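Local structure of hypothetical protein TT1561 (Thermus thermophilus, 1UF3) at residues A[39-45]-A[69-75]. The protein is of unknown function but binds calcium ions and is predicted to be a phosphoesterase of the calcineurin-like metallophosphoesterase superfamily. Sequence-based numbering, arbitrary orientation.
Sequences IGNLMPK and VPGPQDA. With CA (calcium ion), chain I.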
loop_
_atom_site.group_PDB
_atom_site.type_symbol
_atom_site.label_atom_id
_atom_site.label_comp_id
_atom_site.label_asym_id
_atom_site.label_seq_id
_atom_site.Cartn_x
_atom_site.Cartn_y
_atom_site.Cartn_z
ATOM N N ILE A 39 1.616 -28.858 -7.195
ATOM C CA ILE A 39 2.119 -30.090 -7.782
ATOM C C ILE A 39 0.955 -30.959 -8.259
ATOM O O ILE A 39 -0.035 -31.077 -7.552
ATOM C CB ILE A 39 2.926 -30.907 -6.728
ATOM C CG1 ILE A 39 4.018 -30.040 -6.078
ATOM C CG2 ILE A 39 3.586 -32.087 -7.400
ATOM C CD1 ILE A 39 5.156 -29.667 -7.028
ATOM N N GLY A 40 1.079 -31.575 -9.438
ATOM C CA GLY A 40 0.001 -32.421 -9.946
ATOM C C GLY A 40 -0.223 -33.661 -9.076
ATOM O O GLY A 40 0.420 -33.804 -8.041
ATOM N N ASN A 41 -1.123 -34.563 -9.464
ATOM C CA ASN A 41 -1.930 -34.460 -10.681
ATOM C C ASN A 41 -2.927 -33.322 -10.576
ATOM O O ASN A 41 -3.693 -33.249 -9.623
ATOM C CB ASN A 41 -2.725 -35.766 -10.916
ATOM C CG ASN A 41 -1.841 -36.994 -10.961
ATOM O OD1 ASN A 41 -0.980 -37.129 -11.833
ATOM N ND2 ASN A 41 -2.052 -37.908 -10.016
ATOM N N LEU A 42 -2.920 -32.421 -11.551
ATOM C CA LEU A 42 -3.889 -31.336 -11.517
ATOM C C LEU A 42 -5.259 -31.944 -11.816
ATOM O O LEU A 42 -6.255 -31.612 -11.184
ATOM C CB LEU A 42 -3.587 -30.288 -12.594
ATOM C CG LEU A 42 -2.440 -29.282 -12.407
ATOM C CD1 LEU A 42 -1.098 -29.994 -12.330
ATOM C CD2 LEU A 42 -2.460 -28.309 -13.596
HETATM N N MSE A 43 -5.267 -32.851 -12.790
HETATM C CA MSE A 43 -6.475 -33.522 -13.293
HETATM C C MSE A 43 -6.271 -35.030 -13.379
HETATM O O MSE A 43 -5.135 -35.502 -13.494
HETATM C CB MSE A 43 -6.749 -33.062 -14.733
HETATM C CG MSE A 43 -7.295 -31.680 -14.906
HETATM SE SE MSE A 43 -9.105 -31.686 -14.374
HETATM C CE MSE A 43 -9.168 -29.895 -13.621
ATOM N N PRO A 44 -7.372 -35.806 -13.353
ATOM C CA PRO A 44 -7.269 -37.265 -13.461
ATOM C C PRO A 44 -6.973 -37.509 -14.936
ATOM O O PRO A 44 -7.253 -36.649 -15.775
ATOM C CB PRO A 44 -8.677 -37.748 -13.115
ATOM C CG PRO A 44 -9.257 -36.629 -12.314
ATOM C CD PRO A 44 -8.744 -35.402 -13.024
ATOM N N LYS A 45 -6.425 -38.673 -15.263
ATOM C CA LYS A 45 -6.116 -39.015 -16.650
ATOM C C LYS A 45 -7.305 -38.740 -17.594
ATOM O O LYS A 45 -7.120 -38.215 -18.696
ATOM C CB LYS A 45 -5.709 -40.498 -16.732
ATOM C CG LYS A 45 -5.523 -41.067 -18.128
ATOM C CD LYS A 45 -4.374 -40.393 -18.856
ATOM C CE LYS A 45 -4.221 -40.911 -20.279
ATOM N NZ LYS A 45 -3.929 -42.374 -20.303
ATOM N N VAL A 69 3.661 -28.013 -11.714
ATOM C CA VAL A 69 4.185 -29.058 -12.582
ATOM C C VAL A 69 3.066 -30.110 -12.659
ATOM O O VAL A 69 2.235 -30.237 -11.748
ATOM C CB VAL A 69 5.495 -29.693 -12.060
ATOM C CG1 VAL A 69 6.564 -28.623 -11.912
ATOM C CG2 VAL A 69 5.255 -30.411 -10.752
ATOM N N PRO A 70 3.012 -30.853 -13.761
ATOM C CA PRO A 70 1.968 -31.868 -13.912
ATOM C C PRO A 70 2.320 -33.171 -13.186
ATOM O O PRO A 70 3.479 -33.388 -12.794
ATOM C CB PRO A 70 1.903 -32.040 -15.420
ATOM C CG PRO A 70 3.374 -31.945 -15.804
ATOM C CD PRO A 70 3.901 -30.809 -14.945
ATOM N N GLY A 71 1.315 -34.026 -13.003
ATOM C CA GLY A 71 1.537 -35.311 -12.352
ATOM C C GLY A 71 1.554 -36.446 -13.363
ATOM O O GLY A 71 1.410 -36.212 -14.571
ATOM N N PRO A 72 1.731 -37.698 -12.908
ATOM C CA PRO A 72 1.760 -38.837 -13.834
ATOM C C PRO A 72 0.469 -39.011 -14.656
ATOM O O PRO A 72 0.503 -39.552 -15.742
ATOM C CB PRO A 72 2.032 -40.037 -12.909
ATOM C CG PRO A 72 2.757 -39.389 -11.715
ATOM C CD PRO A 72 1.980 -38.128 -11.520
ATOM N N GLN A 73 -0.656 -38.540 -14.145
ATOM C CA GLN A 73 -1.923 -38.664 -14.861
ATOM C C GLN A 73 -2.347 -37.487 -15.788
ATOM O O GLN A 73 -3.378 -37.564 -16.466
ATOM C CB GLN A 73 -3.036 -38.943 -13.849
ATOM C CG GLN A 73 -2.991 -40.350 -13.254
ATOM C CD GLN A 73 -4.182 -40.621 -12.352
ATOM O OE1 GLN A 73 -5.322 -40.389 -12.746
ATOM N NE2 GLN A 73 -3.923 -41.104 -11.136
ATOM N N ASP A 74 -1.556 -36.415 -15.823
ATOM C CA ASP A 74 -1.872 -35.248 -16.652
ATOM C C ASP A 74 -1.460 -35.479 -18.107
ATOM O O ASP A 74 -0.692 -34.697 -18.685
ATOM C CB ASP A 74 -1.167 -33.998 -16.087
ATOM C CG ASP A 74 -1.803 -33.501 -14.814
ATOM O OD1 ASP A 74 -3.016 -33.174 -14.828
ATOM O OD2 ASP A 74 -1.100 -33.430 -13.780
ATOM N N ALA A 75 -1.985 -36.547 -18.705
ATOM C CA ALA A 75 -1.648 -36.899 -20.081
ATOM C C ALA A 75 -2.860 -36.955 -21.034
ATOM O O ALA A 75 -4.011 -37.128 -20.606
ATOM C CB ALA A 75 -0.894 -38.243 -20.084
HETATM CA CA CA I . -6.221 -36.508 -20.142
HETATM O O HOH W 1 -0.654 -40.748 -10.029
HETATM O O HOH W 2 -5.728 -35.638 -17.869
HETATM O O HOH W 3 -5.348 -34.219 -20.809
HETATM O O HOH W 4 -7.071 -36.254 -22.452
HETATM O O HOH W 5 -7.111 -38.628 -21.745
#
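Residues 39-45 and 69-75 form a buried loop-to-loop contact just beyond the parallel strands 35-39 and 66-69, where Ile39 still pairs with Val69. There CD1 of Ile39 lies 3.8 Å from CG2 of Val69, and both side chains rest on Leu154. The carboxylate of Asp74 bridges the loops. Its CG sits beside its own backbone N (chi1 -73°), which brings the carboxylate up to 39-45. OD2 accepts Leu42 N at 3.0 Å on its syn lone pair and, from its own loop, Gly71 N on its anti one. OD1 takes Met43 N at 3.1 Å, also syn, and Tyr52 OH. With an alanine here, the backbone N-H groups of Leu42, Met43 and Gly71 would probably lose their acceptor and Tyr52 OH its partner. Asn41 follows a cis peptide bond, and its OD1 accepts Gln73 N at 2.7 Å from above the carbonyl plane. Gln73 OE1 in turn receives Lys45 N in its carbonyl plane. At the far end, Lys45 O and Ala75 O bind a calcium ion with Ala47 O and four waters. Gly40-Asn41 and Gly71-Pro72-Gln73-Asp74 probably correspond to the GD and GNHD signature loops of calcineurin-like phosphoesterases, with Asn41 and Pro72 replacing the usual metal-binding Asp and Asn.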